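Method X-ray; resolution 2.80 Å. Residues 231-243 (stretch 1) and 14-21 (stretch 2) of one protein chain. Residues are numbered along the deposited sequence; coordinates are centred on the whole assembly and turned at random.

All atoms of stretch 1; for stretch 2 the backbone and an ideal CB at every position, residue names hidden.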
ATOM      1  N   GLU A 231      12.160  25.993  27.498  1.00 32.30           N
ATOM      2  CA  GLU A 231      10.826  25.626  27.950  1.00 32.70           C
ATOM      3  C   GLU A 231       9.942  25.292  26.754  1.00 34.87           C
ATOM      4  O   GLU A 231       9.764  26.113  25.855  1.00 33.75           O
ATOM      5  CB  GLU A 231      10.199  26.760  28.762  1.00 38.26           C
ATOM      6  CG  GLU A 231      11.032  27.220  29.949  1.00 43.85           C
ATOM      7  CD  GLU A 231      10.328  28.280  30.779  1.00 52.65           C
ATOM      8  OE1 GLU A 231       9.080  28.342  30.734  1.00 55.30           O
ATOM      9  OE2 GLU A 231      11.023  29.050  31.477  1.00 51.14           O
ATOM     10  N   VAL A 232       9.391  24.084  26.751  1.00 35.91           N
ATOM     11  CA  VAL A 232       8.541  23.628  25.659  1.00 36.72           C
ATOM     12  C   VAL A 232       7.122  23.382  26.158  1.00 38.47           C
ATOM     13  O   VAL A 232       6.769  22.258  26.516  1.00 38.67           O
ATOM     14  CB  VAL A 232       9.087  22.334  25.028  1.00 35.74           C
ATOM     15  CG1 VAL A 232       8.275  21.957  23.802  1.00 37.37           C
ATOM     16  CG2 VAL A 232      10.555  22.499  24.668  1.00 31.78           C
ATOM     17  N   PRO A 233       6.301  24.441  26.185  1.00 38.11           N
ATOM     18  CA  PRO A 233       4.923  24.375  26.679  1.00 36.90           C
ATOM     19  C   PRO A 233       3.991  23.719  25.671  1.00 39.29           C
ATOM     20  O   PRO A 233       4.242  23.779  24.469  1.00 41.84           O
ATOM     21  CB  PRO A 233       4.535  25.852  26.835  1.00 34.46           C
ATOM     22  CG  PRO A 233       5.810  26.634  26.677  1.00 43.07           C
ATOM     23  CD  PRO A 233       6.672  25.807  25.791  1.00 38.39           C
ATOM     24  N   THR A 234       2.924  23.097  26.164  1.00 37.69           N
ATOM     25  CA  THR A 234       1.875  22.579  25.298  1.00 38.28           C
ATOM     26  C   THR A 234       0.598  23.372  25.547  1.00 38.84           C
ATOM     27  O   THR A 234       0.503  24.111  26.524  1.00 40.61           O
ATOM     28  CB  THR A 234       1.615  21.083  25.543  1.00 39.38           C
ATOM     29  OG1 THR A 234       1.122  20.890  26.874  1.00 40.93           O
ATOM     30  CG2 THR A 234       2.894  20.283  25.358  1.00 36.15           C
ATOM     31  N   ASP A 235      -0.381  23.221  24.662  1.00 40.86           N
ATOM     32  CA  ASP A 235      -1.626  23.973  24.779  1.00 44.92           C
ATOM     33  C   ASP A 235      -2.511  23.455  25.910  1.00 44.12           C
ATOM     34  O   ASP A 235      -3.581  24.003  26.170  1.00 45.53           O
ATOM     35  CB  ASP A 235      -2.396  23.954  23.455  1.00 48.50           C
ATOM     36  CG  ASP A 235      -1.714  24.768  22.371  1.00 59.85           C
ATOM     37  OD1 ASP A 235      -0.790  25.544  22.698  1.00 59.02           O
ATOM     38  OD2 ASP A 235      -2.103  24.635  21.190  1.00 66.30           O
ATOM     39  N   SER A 236      -2.060  22.403  26.584  1.00 40.96           N
ATOM     40  CA  SER A 236      -2.843  21.800  27.658  1.00 44.08           C
ATOM     41  C   SER A 236      -2.150  21.890  29.018  1.00 43.36           C
ATOM     42  O   SER A 236      -2.663  21.387  30.019  1.00 39.67           O
ATOM     43  CB  SER A 236      -3.187  20.346  27.323  1.00 40.86           C
ATOM     44  OG  SER A 236      -2.028  19.617  26.967  1.00 38.54           O
ATOM     45  N   GLY A 237      -0.987  22.535  29.050  1.00 40.19           N
ATOM     46  CA  GLY A 237      -0.271  22.752  30.294  1.00 37.51           C
ATOM     47  C   GLY A 237       1.028  21.977  30.399  1.00 37.52           C
ATOM     48  O   GLY A 237       2.038  22.506  30.864  1.00 38.33           O
ATOM     49  N   GLY A 238       1.000  20.718  29.974  1.00 37.82           N
ATOM     50  CA  GLY A 238       2.180  19.872  29.991  1.00 39.28           C
ATOM     51  C   GLY A 238       3.395  20.608  29.463  1.00 40.09           C
ATOM     52  O   GLY A 238       3.320  21.305  28.451  1.00 38.95           O
ATOM     53  N   GLN A 239       4.524  20.446  30.143  1.00 37.09           N
ATOM     54  CA  GLN A 239       5.691  21.264  29.856  1.00 36.55           C
ATOM     55  C   GLN A 239       6.985  20.459  29.806  1.00 36.09           C
ATOM     56  O   GLN A 239       7.247  19.626  30.674  1.00 36.78           O
ATOM     57  CB  GLN A 239       5.802  22.379  30.900  1.00 39.86           C
ATOM     58  CG  GLN A 239       6.918  23.374  30.654  1.00 45.55           C
ATOM     59  CD  GLN A 239       6.858  24.552  31.608  1.00 51.17           C
ATOM     60  OE1 GLN A 239       5.963  24.637  32.450  1.00 44.61           O
ATOM     61  NE2 GLN A 239       7.810  25.470  31.477  1.00 52.11           N
ATOM     62  N   LEU A 240       7.785  20.712  28.775  1.00 37.09           N
ATOM     63  CA  LEU A 240       9.125  20.147  28.681  1.00 35.47           C
ATOM     64  C   LEU A 240      10.146  21.217  29.039  1.00 33.44           C
ATOM     65  O   LEU A 240      10.039  22.358  28.597  1.00 33.51           O
ATOM     66  CB  LEU A 240       9.397  19.611  27.275  1.00 34.97           C
ATOM     67  CG  LEU A 240       9.248  18.103  27.073  1.00 37.80           C
ATOM     68  CD1 LEU A 240       9.469  17.733  25.615  1.00 37.36           C
ATOM     69  CD2 LEU A 240      10.213  17.347  27.970  1.00 36.13           C
ATOM     70  N   ILE A 241      11.130  20.847  29.847  1.00 31.11           N
ATOM     71  CA  ILE A 241      12.148  21.794  30.279  1.00 31.16           C
ATOM     72  C   ILE A 241      13.533  21.183  30.151  1.00 32.83           C
ATOM     73  O   ILE A 241      13.797  20.107  30.687  1.00 32.84           O
ATOM     74  CB  ILE A 241      11.922  22.242  31.734  1.00 36.33           C
ATOM     75  CG1 ILE A 241      10.521  22.835  31.898  1.00 37.22           C
ATOM     76  CG2 ILE A 241      12.987  23.245  32.154  1.00 33.48           C
ATOM     77  CD1 ILE A 241      10.204  23.271  33.307  1.00 40.92           C
ATOM     78  N   PHE A 242      14.414  21.871  29.436  1.00 32.61           N
ATOM     79  CA  PHE A 242      15.769  21.382  29.227  1.00 31.00           C
ATOM     80  C   PHE A 242      16.796  22.311  29.855  1.00 29.71           C
ATOM     81  O   PHE A 242      16.601  23.523  29.911  1.00 32.70           O
ATOM     82  CB  PHE A 242      16.059  21.223  27.735  1.00 31.95           C
ATOM     83  CG  PHE A 242      15.187  20.212  27.051  1.00 31.29           C
ATOM     84  CD1 PHE A 242      14.020  20.601  26.416  1.00 29.40           C
ATOM     85  CD2 PHE A 242      15.536  18.872  27.042  1.00 31.46           C
ATOM     86  CE1 PHE A 242      13.216  19.674  25.785  1.00 30.53           C
ATOM     87  CE2 PHE A 242      14.736  17.939  26.413  1.00 33.26           C
ATOM     88  CZ  PHE A 242      13.574  18.341  25.784  1.00 34.31           C
ATOM     89  N   TRP A 243      17.889  21.729  30.330  1.00 29.63           N
ATOM     90  CA  TRP A 243      19.015  22.501  30.833  1.00 32.46           C
ATOM     91  C   TRP A 243      20.301  22.000  30.193  1.00 32.52           C
ATOM     92  O   TRP A 243      20.654  20.829  30.325  1.00 31.95           O
ATOM     93  CB  TRP A 243      19.108  22.408  32.357  1.00 35.15           C
ATOM     94  CG  TRP A 243      18.104  23.256  33.078  1.00 34.84           C
ATOM     95  CD1 TRP A 243      16.914  22.849  33.605  1.00 38.36           C
ATOM     96  CD2 TRP A 243      18.207  24.658  33.353  1.00 36.26           C
ATOM     97  NE1 TRP A 243      16.269  23.911  34.193  1.00 37.85           N
ATOM     98  CE2 TRP A 243      17.042  25.032  34.052  1.00 37.83           C
ATOM     99  CE3 TRP A 243      19.171  25.633  33.079  1.00 36.49           C
ATOM    100  CZ2 TRP A 243      16.815  26.339  34.479  1.00 37.55           C
ATOM    101  CZ3 TRP A 243      18.944  26.929  33.502  1.00 34.79           C
ATOM    102  CH2 TRP A 243      17.775  27.270  34.194  1.00 38.63           C
ATOM    103  N   UNK A  14       3.505  13.659  23.258  1.00 43.95           N
ATOM    104  CA  UNK A  14       4.541  14.496  22.661  1.00 44.93           C
ATOM    105  C   UNK A  14       5.654  14.771  23.664  1.00 45.89           C
ATOM    106  O   UNK A  14       6.837  14.730  23.323  1.00 46.19           O
ATOM    107  CB  UNK A  14       3.944  15.812  22.158  1.00 44.93           C
ATOM    108  N   UNK A  15       5.266  15.048  24.903  1.00 40.59           N
ATOM    109  CA  UNK A  15       6.227  15.299  25.966  1.00 42.67           C
ATOM    110  C   UNK A  15       7.147  14.098  26.170  1.00 45.47           C
ATOM    111  O   UNK A  15       8.370  14.232  26.146  1.00 46.36           O
ATOM    112  CB  UNK A  15       5.500  15.636  27.269  1.00 42.67           C
ATOM    113  N   UNK A  16       6.554  12.926  26.362  1.00 42.20           N
ATOM    114  CA  UNK A  16       7.323  11.711  26.610  1.00 43.72           C
ATOM    115  C   UNK A  16       8.259  11.369  25.450  1.00 48.12           C
ATOM    116  O   UNK A  16       9.349  10.835  25.659  1.00 51.91           O
ATOM    117  CB  UNK A  16       6.374  10.540  26.871  1.00 43.72           C
ATOM    118  N   UNK A  17       7.831  11.678  24.231  1.00 46.10           N
ATOM    119  CA  UNK A  17       8.633  11.383  23.048  1.00 49.95           C
ATOM    120  C   UNK A  17       9.791  12.366  22.919  1.00 48.55           C
ATOM    121  O   UNK A  17      10.665  12.203  22.068  1.00 47.44           O
ATOM    122  CB  UNK A  17       7.764  11.422  21.789  1.00 49.95           C
ATOM    123  N   UNK A  18       9.789  13.386  23.770  1.00 47.23           N
ATOM    124  CA  UNK A  18      10.821  14.404  23.744  1.00 44.09           C
ATOM    125  C   UNK A  18      11.942  14.132  24.728  1.00 45.62           C
ATOM    126  O   UNK A  18      12.950  14.837  24.741  1.00 49.23           O
ATOM    127  CB  UNK A  18      10.205  15.774  24.033  1.00 44.09           C
ATOM    128  N   UNK A  19      11.768  13.108  25.555  1.00 44.52           N
ATOM    129  CA  UNK A  19      12.788  12.738  26.529  1.00 46.58           C
ATOM    130  C   UNK A  19      14.019  12.159  25.833  1.00 52.56           C
ATOM    131  O   UNK A  19      14.036  10.989  25.451  1.00 58.84           O
ATOM    132  CB  UNK A  19      12.225  11.731  27.534  1.00 46.58           C
ATOM    133  N   UNK A  20      15.045  12.990  25.671  1.00 52.06           N
ATOM    134  CA  UNK A  20      16.259  12.598  24.956  1.00 50.54           C
ATOM    135  C   UNK A  20      17.105  11.590  25.728  1.00 53.14           C
ATOM    136  O   UNK A  20      17.362  11.759  26.920  1.00 52.23           O
ATOM    137  CB  UNK A  20      17.100  13.838  24.648  1.00 50.54           C
ATOM    138  N   UNK A  21      17.542  10.545  25.033  1.00 58.23           N
ATOM    139  CA  UNK A  21      18.398   9.521  25.628  1.00 61.40           C
ATOM    140  C   UNK A  21      17.771   8.895  26.868  1.00 55.18           C
ATOM    141  O   UNK A  21      18.471   8.312  27.696  1.00 54.45           O
ATOM    142  CB  UNK A  21      19.760  10.120  25.986  1.00 61.40           C
TER

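Stretch 1 is a hairpin. Its strands pair through V232 N to L240 O (2.6 Å) and L240 N to V232 O (2.9 Å), and a type I turn from T234 to G237 joins them. The side that meets stretch 2 offers T234 CG2, the bare CA of G238, and the side chains of L240 and F242, so it is almost wholly apolar and uncharged.

Position 14 has helical angles (-61/-42). Its CA-to-CB bond points toward stretch 1, yet no atom of that stretch lies within 5.5 Å of the ideal CB. With no partner to select for, small or polar side chains would suit, and larger ones are not excluded. The deposited residue is S14, whose CB comes no nearer than 5.6 Å, to T234 CG2.

Position 15, also helical (-59/-53), holds the closest backbone approach, its CA lying 6.3 Å from the CA of L240. The CA-to-CB bond runs sideways, and the ideal CB is 4.5 Å from L240 CG. A medium-sized, extended apolar side chain could turn into the hollow between T234, G238 and L240; leucine, methionine or isoleucine are all plausible, whereas a charge would find no counterpart. It is L15, in the m, t rotamer. CD2 reaches T234 CG2 at 3.6 Å and L240 CG at 3.9 Å, while CD1 lies 3.6 Å from G238 CA. A CB modelled on G238 would be 2.5 Å from L15 CD1, so the missing side chain there makes room for this methyl.

Position 16 points away, and stretch 1 places no restriction on it; L16 is deposited.

Position 17 is sideways and also unrestricted by stretch 1. A small polar residue could serve the local backbone, and S17 does: its OG donates to S14 O at 2.8 Å.

Position 18 points toward the hairpin at close range. An ideal CB would stand 2.6 Å from L240 CD1, a clash, so glycine is the clear choice, although the angles (-95/-7) do not themselves demand it. G18 lets its CA approach L240 CD1 to 4.1 Å. Its O lies 3.7 Å from F242 CZ, at the ring edge and near the ring plane, and its N donates to L15 O at 2.9 Å.

Position 19 starts away from stretch 1, so only a side chain long enough to bend back could touch it; a branched or flexible apolar residue fits. L19 does so, its CD2 reaching L240 CD2 at 4.1 Å. A weak bond from L19 N to L16 O (3.3 Å) closes the type I turn from L16 to L19.

Position 20 runs sideways, with its ideal CB 5.1 Å from F242 CE2. A medium or large apolar group would suit this aromatic neighbour. L20 brings CD1 to 4.3 Å from F242 CE2, approaching the ring obliquely.

Position 21 is out of reach, so stretch 1 selects nothing, but its positive phi (56/21) favours glycine, asparagine or aspartate and allows lysine. The K21 side chain comes no nearer than 9.3 Å, CB to F242 CE2.

No hydrogen bond crosses between the stretches; packing alone joins them, burying 343 Å² in total.

Stretch 2 (14-21) SLLSGLLK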
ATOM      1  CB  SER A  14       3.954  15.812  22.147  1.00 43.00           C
ATOM      2  OG  SER A  14       3.231  15.615  20.946  1.00 45.00           O
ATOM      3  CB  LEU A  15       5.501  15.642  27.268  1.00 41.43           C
ATOM      4  CG  LEU A  15       4.574  16.856  27.173  1.00 42.70           C
ATOM      5  CD1 LEU A  15       3.740  17.017  28.434  1.00 36.02           C
ATOM      6  CD2 LEU A  15       5.373  18.119  26.883  1.00 41.29           C
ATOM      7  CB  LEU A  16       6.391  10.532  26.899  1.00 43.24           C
ATOM      8  CG  LEU A  16       5.533  10.640  28.160  1.00 42.42           C
ATOM      9  CD1 LEU A  16       4.615   9.437  28.283  1.00 43.80           C
ATOM     10  CD2 LEU A  16       6.407  10.776  29.397  1.00 42.48           C
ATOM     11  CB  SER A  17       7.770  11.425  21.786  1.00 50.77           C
ATOM     12  OG  SER A  17       7.381  12.754  21.482  1.00 52.39           O
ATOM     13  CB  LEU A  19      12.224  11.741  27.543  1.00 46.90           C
ATOM     14  CG  LEU A  19      10.986  12.209  28.311  1.00 48.31           C
ATOM     15  CD1 LEU A  19      10.562  11.176  29.341  1.00 52.54           C
ATOM     16  CD2 LEU A  19      11.242  13.546  28.980  1.00 43.01           C
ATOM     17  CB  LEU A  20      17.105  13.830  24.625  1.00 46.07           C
ATOM     18  CG  LEU A  20      16.530  14.808  23.599  1.00 45.17           C
ATOM     19  CD1 LEU A  20      17.357  16.080  23.558  1.00 40.51           C
ATOM     20  CD2 LEU A  20      16.459  14.163  22.223  1.00 47.10           C
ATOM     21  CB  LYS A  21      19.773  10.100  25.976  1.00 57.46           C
ATOM     22  CG  LYS A  21      20.592  10.551  24.777  1.00 52.89           C
ATOM     23  CD  LYS A  21      21.917  11.155  25.218  1.00 63.24           C
ATOM     24  CE  LYS A  21      22.744  11.621  24.030  1.00 76.04           C
ATOM     25  NZ  LYS A  21      23.127  10.493  23.134  1.00 73.07           N
TER
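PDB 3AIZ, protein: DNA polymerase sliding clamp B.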